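Local coordinates for cell division control protein 13 (PDB 4HCE), which functions in telomere maintenance, its OB2 domain dimerizing to allow productive binding of Stn1, at residues B[19-28]-B[40-51]. Residues are numbered along the deposited sequence; the frame is centred on the assembly and turned at random.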
loop_
_atom_site.group_PDB
_atom_site.type_symbol
_atom_site.label_atom_id
_atom_site.label_comp_id
_atom_site.label_asym_id
_atom_site.label_seq_id
_atom_site.Cartn_x
_atom_site.Cartn_y
_atom_site.Cartn_z
ATOM N N LEU B 19 -6.079 -15.565 10.758
ATOM C CA LEU B 19 -7.315 -14.936 10.339
ATOM C C LEU B 19 -8.055 -15.870 9.416
ATOM O O LEU B 19 -7.454 -16.671 8.686
ATOM C CB LEU B 19 -7.051 -13.573 9.665
ATOM C CG LEU B 19 -6.132 -12.570 10.410
ATOM C CD1 LEU B 19 -5.720 -11.435 9.509
ATOM C CD2 LEU B 19 -6.771 -11.977 11.654
ATOM N N GLU B 20 -9.372 -15.757 9.453
ATOM C CA GLU B 20 -10.250 -16.553 8.629
ATOM C C GLU B 20 -11.292 -15.635 8.005
ATOM O O GLU B 20 -11.747 -14.669 8.630
ATOM C CB GLU B 20 -10.887 -17.704 9.427
ATOM C CG GLU B 20 -11.658 -18.713 8.529
ATOM C CD GLU B 20 -13.069 -18.241 8.122
ATOM O OE1 GLU B 20 -13.657 -18.848 7.198
ATOM O OE2 GLU B 20 -13.598 -17.253 8.724
ATOM N N GLY B 21 -11.643 -15.912 6.749
ATOM C CA GLY B 21 -12.536 -15.030 6.012
ATOM C C GLY B 21 -12.245 -15.189 4.548
ATOM O O GLY B 21 -12.180 -16.323 4.024
ATOM N N LYS B 22 -12.049 -14.053 3.886
ATOM C CA LYS B 22 -11.861 -14.066 2.453
ATOM C C LYS B 22 -10.827 -13.063 1.968
ATOM O O LYS B 22 -10.654 -11.958 2.529
ATOM C CB LYS B 22 -13.221 -13.928 1.705
ATOM C CG LYS B 22 -13.926 -15.293 1.470
ATOM C CD LYS B 22 -14.902 -15.364 0.288
ATOM C CE LYS B 22 -14.257 -15.232 -1.075
ATOM N NZ LYS B 22 -13.537 -16.458 -1.561
ATOM N N ILE B 23 -10.107 -13.454 0.928
ATOM C CA ILE B 23 -9.316 -12.481 0.200
ATOM C C ILE B 23 -10.265 -11.836 -0.775
ATOM O O ILE B 23 -10.892 -12.524 -1.614
ATOM C CB ILE B 23 -8.143 -13.110 -0.548
ATOM C CG1 ILE B 23 -7.206 -13.780 0.454
ATOM C CG2 ILE B 23 -7.405 -12.045 -1.375
ATOM C CD1 ILE B 23 -6.359 -14.843 -0.184
ATOM N N VAL B 24 -10.384 -10.517 -0.634
ATOM C CA VAL B 24 -11.376 -9.762 -1.373
ATOM C C VAL B 24 -10.727 -8.860 -2.419
ATOM O O VAL B 24 -11.408 -8.111 -3.080
ATOM C CB VAL B 24 -12.273 -8.917 -0.440
ATOM C CG1 VAL B 24 -13.159 -9.816 0.391
ATOM C CG2 VAL B 24 -11.429 -8.025 0.466
ATOM N N GLY B 25 -9.413 -8.937 -2.569
ATOM C CA GLY B 25 -8.739 -8.127 -3.575
ATOM C C GLY B 25 -7.233 -8.246 -3.531
ATOM O O GLY B 25 -6.646 -8.731 -2.554
ATOM N N MET B 26 -6.608 -7.806 -4.613
ATOM C CA MET B 26 -5.169 -7.757 -4.672
ATOM C C MET B 26 -4.690 -6.478 -5.335
ATOM O O MET B 26 -5.385 -5.875 -6.161
ATOM C CB MET B 26 -4.571 -9.020 -5.335
ATOM C CG MET B 26 -4.808 -9.187 -6.823
ATOM S SD MET B 26 -4.276 -10.795 -7.491
ATOM C CE MET B 26 -5.395 -10.918 -8.866
ATOM N N ASN B 27 -3.495 -6.075 -4.931
ATOM C CA ASN B 27 -2.831 -4.922 -5.478
ATOM C C ASN B 27 -1.379 -5.267 -5.839
ATOM O O ASN B 27 -0.634 -5.799 -4.992
ATOM C CB ASN B 27 -2.836 -3.813 -4.452
ATOM C CG ASN B 27 -2.738 -2.456 -5.086
ATOM O OD1 ASN B 27 -3.732 -1.937 -5.598
ATOM N ND2 ASN B 27 -1.544 -1.875 -5.071
ATOM N N PRO B 28 -0.972 -4.965 -7.089
ATOM C CA PRO B 28 -1.818 -4.381 -8.148
ATOM C C PRO B 28 -2.850 -5.384 -8.703
ATOM O O PRO B 28 -2.571 -6.577 -8.754
ATOM C CB PRO B 28 -0.801 -3.990 -9.236
ATOM C CG PRO B 28 0.393 -4.844 -8.986
ATOM C CD PRO B 28 0.442 -5.085 -7.506
ATOM N N CYS B 40 7.743 -3.303 -7.620
ATOM C CA CYS B 40 6.406 -3.362 -7.076
ATOM C C CYS B 40 6.195 -4.561 -6.152
ATOM O O CYS B 40 6.826 -5.605 -6.328
ATOM C CB CYS B 40 5.407 -3.467 -8.215
ATOM S SG CYS B 40 3.814 -2.804 -7.728
ATOM N N THR B 41 5.277 -4.404 -5.199
ATOM C CA THR B 41 4.949 -5.457 -4.235
ATOM C C THR B 41 3.508 -5.979 -4.408
ATOM O O THR B 41 2.586 -5.216 -4.679
ATOM C CB THR B 41 5.219 -4.962 -2.799
ATOM O OG1 THR B 41 6.624 -4.705 -2.674
ATOM C CG2 THR B 41 4.816 -5.990 -1.760
ATOM N N LEU B 42 3.344 -7.290 -4.295
ATOM C CA LEU B 42 2.033 -7.893 -4.337
ATOM C C LEU B 42 1.414 -7.812 -2.947
ATOM O O LEU B 42 2.022 -8.237 -1.953
ATOM C CB LEU B 42 2.111 -9.336 -4.840
ATOM C CG LEU B 42 0.812 -10.152 -4.874
ATOM C CD1 LEU B 42 -0.170 -9.593 -5.905
ATOM C CD2 LEU B 42 1.155 -11.605 -5.173
ATOM N N LYS B 43 0.218 -7.239 -2.897
ATOM C CA LYS B 43 -0.550 -7.078 -1.668
ATOM C C LYS B 43 -1.901 -7.766 -1.808
ATOM O O LYS B 43 -2.532 -7.715 -2.886
ATOM C CB LYS B 43 -0.768 -5.594 -1.353
ATOM C CG LYS B 43 0.524 -4.843 -1.049
ATOM C CD LYS B 43 0.370 -3.353 -1.299
ATOM C CE LYS B 43 1.611 -2.774 -1.965
ATOM N NZ LYS B 43 2.469 -1.935 -1.062
ATOM N N LEU B 44 -2.328 -8.433 -0.734
ATOM C CA LEU B 44 -3.672 -9.032 -0.696
ATOM C C LEU B 44 -4.534 -8.349 0.346
ATOM O O LEU B 44 -4.023 -7.901 1.373
ATOM C CB LEU B 44 -3.600 -10.528 -0.414
ATOM C CG LEU B 44 -2.667 -11.344 -1.317
ATOM C CD1 LEU B 44 -2.700 -12.786 -0.827
ATOM C CD2 LEU B 44 -3.044 -11.268 -2.786
ATOM N N TYR B 45 -5.831 -8.269 0.089
ATOM C CA TYR B 45 -6.762 -7.724 1.060
ATOM C C TYR B 45 -7.651 -8.808 1.599
ATOM O O TYR B 45 -8.330 -9.517 0.846
ATOM C CB TYR B 45 -7.580 -6.556 0.476
ATOM C CG TYR B 45 -6.645 -5.492 0.015
ATOM C CD1 TYR B 45 -5.882 -4.796 0.941
ATOM C CD2 TYR B 45 -6.428 -5.251 -1.344
ATOM C CE1 TYR B 45 -4.966 -3.854 0.555
ATOM C CE2 TYR B 45 -5.497 -4.303 -1.752
ATOM C CZ TYR B 45 -4.767 -3.617 -0.789
ATOM O OH TYR B 45 -3.857 -2.656 -1.158
ATOM N N PHE B 46 -7.671 -8.867 2.922
ATOM C CA PHE B 46 -8.352 -9.892 3.663
ATOM C C PHE B 46 -9.324 -9.298 4.671
ATOM O O PHE B 46 -9.015 -8.320 5.350
ATOM C CB PHE B 46 -7.321 -10.763 4.362
ATOM C CG PHE B 46 -7.912 -11.910 5.110
ATOM C CD1 PHE B 46 -8.000 -13.172 4.538
ATOM C CD2 PHE B 46 -8.355 -11.724 6.394
ATOM C CE1 PHE B 46 -8.562 -14.225 5.249
ATOM C CE2 PHE B 46 -8.903 -12.754 7.096
ATOM C CZ PHE B 46 -9.002 -14.006 6.533
ATOM N N THR B 47 -10.512 -9.887 4.733
ATOM C CA THR B 47 -11.542 -9.500 5.703
ATOM C C THR B 47 -12.553 -10.636 5.961
ATOM O O THR B 47 -12.827 -11.452 5.068
ATOM C CB THR B 47 -12.319 -8.221 5.297
ATOM O OG1 THR B 47 -13.114 -7.779 6.416
ATOM C CG2 THR B 47 -13.232 -8.467 4.092
ATOM N N GLN B 48 -13.098 -10.672 7.179
ATOM C CA GLN B 48 -14.256 -11.524 7.488
ATOM C C GLN B 48 -15.522 -10.663 7.710
ATOM O O GLN B 48 -16.573 -11.166 8.109
ATOM C CB GLN B 48 -13.967 -12.376 8.715
ATOM C CG GLN B 48 -13.785 -11.552 9.988
ATOM C CD GLN B 48 -13.604 -12.391 11.252
ATOM O OE1 GLN B 48 -13.414 -11.831 12.343
ATOM N NE2 GLN B 48 -13.681 -13.718 11.130
ATOM N N LEU B 49 -15.392 -9.366 7.457
ATOM C CA LEU B 49 -16.491 -8.415 7.617
ATOM C C LEU B 49 -17.131 -8.104 6.277
ATOM O O LEU B 49 -16.516 -7.440 5.454
ATOM C CB LEU B 49 -15.965 -7.101 8.177
ATOM C CG LEU B 49 -16.140 -6.760 9.642
ATOM C CD1 LEU B 49 -17.541 -6.150 9.796
ATOM C CD2 LEU B 49 -15.907 -7.958 10.581
ATOM N N LEU B 50 -18.365 -8.562 6.072
ATOM C CA LEU B 50 -19.093 -8.315 4.822
ATOM C C LEU B 50 -18.196 -8.427 3.595
ATOM O O LEU B 50 -18.135 -7.488 2.811
ATOM C CB LEU B 50 -19.739 -6.924 4.831
ATOM C CG LEU B 50 -20.726 -6.585 5.941
ATOM C CD1 LEU B 50 -21.038 -5.096 5.900
ATOM C CD2 LEU B 50 -21.983 -7.457 5.852
ATOM N N PRO B 51 -17.471 -9.557 3.438
ATOM C CA PRO B 51 -16.573 -9.648 2.282
ATOM C C PRO B 51 -17.311 -9.593 0.936
ATOM O O PRO B 51 -16.724 -9.217 -0.066
ATOM C CB PRO B 51 -15.878 -11.013 2.473
ATOM C CG PRO B 51 -16.723 -11.758 3.442
ATOM C CD PRO B 51 -17.366 -10.736 4.319
#
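The first two strands of the OB fold, 16-27 and 42-47, pair antiparallel, and the axes of 22-27 and 42-47 come within 4.6 Å. Lys22 and Thr47 form a hydrogen-bonded pair at one end, Asn27 and Lys43 another at the opposite end. Between them a beta bulge sets Val24 and Gly25 together against Tyr45: Val24 N gives its hydrogen to Tyr45 O at 2.7 Å, while Tyr45 N reaches Gly25 O at 2.8 Å. The extra residue is absorbed without breaking the pairing, since Met26 again faces Leu44, its CB 3.7 Å from Leu44 CD2.

Strand 16-27 also turns a corner at Gly21, and Phe46 fills the angle. Its CG lies anti to the backbone N (chi1 -177°), which carries the ring toward the first strand, the Glu20 backbone at its edge; CE2 meets Leu19 CB at 3.3 Å and CD1 comes to 3.5 Å from Lys22 O. Leu19, Ile23, Met26 and Leu44 join this inner layer, which helix 86-92 covers at Met26.

On the other face, Val24 CG1 packs on Pro51 CB at 3.6 Å, and the Tyr45 ring runs beside Gly25 until its OH lies 3.6 Å from Asn27 CB, ring and amide planes 61° apart. Met120 of the second subunit packs on both Tyr45 and Asn27, and Cys40 forms a disulfide with Cys40 of that subunit. Before and at the corner, Leu19 and Gly21 form backbone hydrogen bonds with Val103 and Ile101 of strand 101-110. A bent first strand shared between two neighbours is characteristic of the five-stranded OB-fold barrel, here with one face turned to the dimer interface.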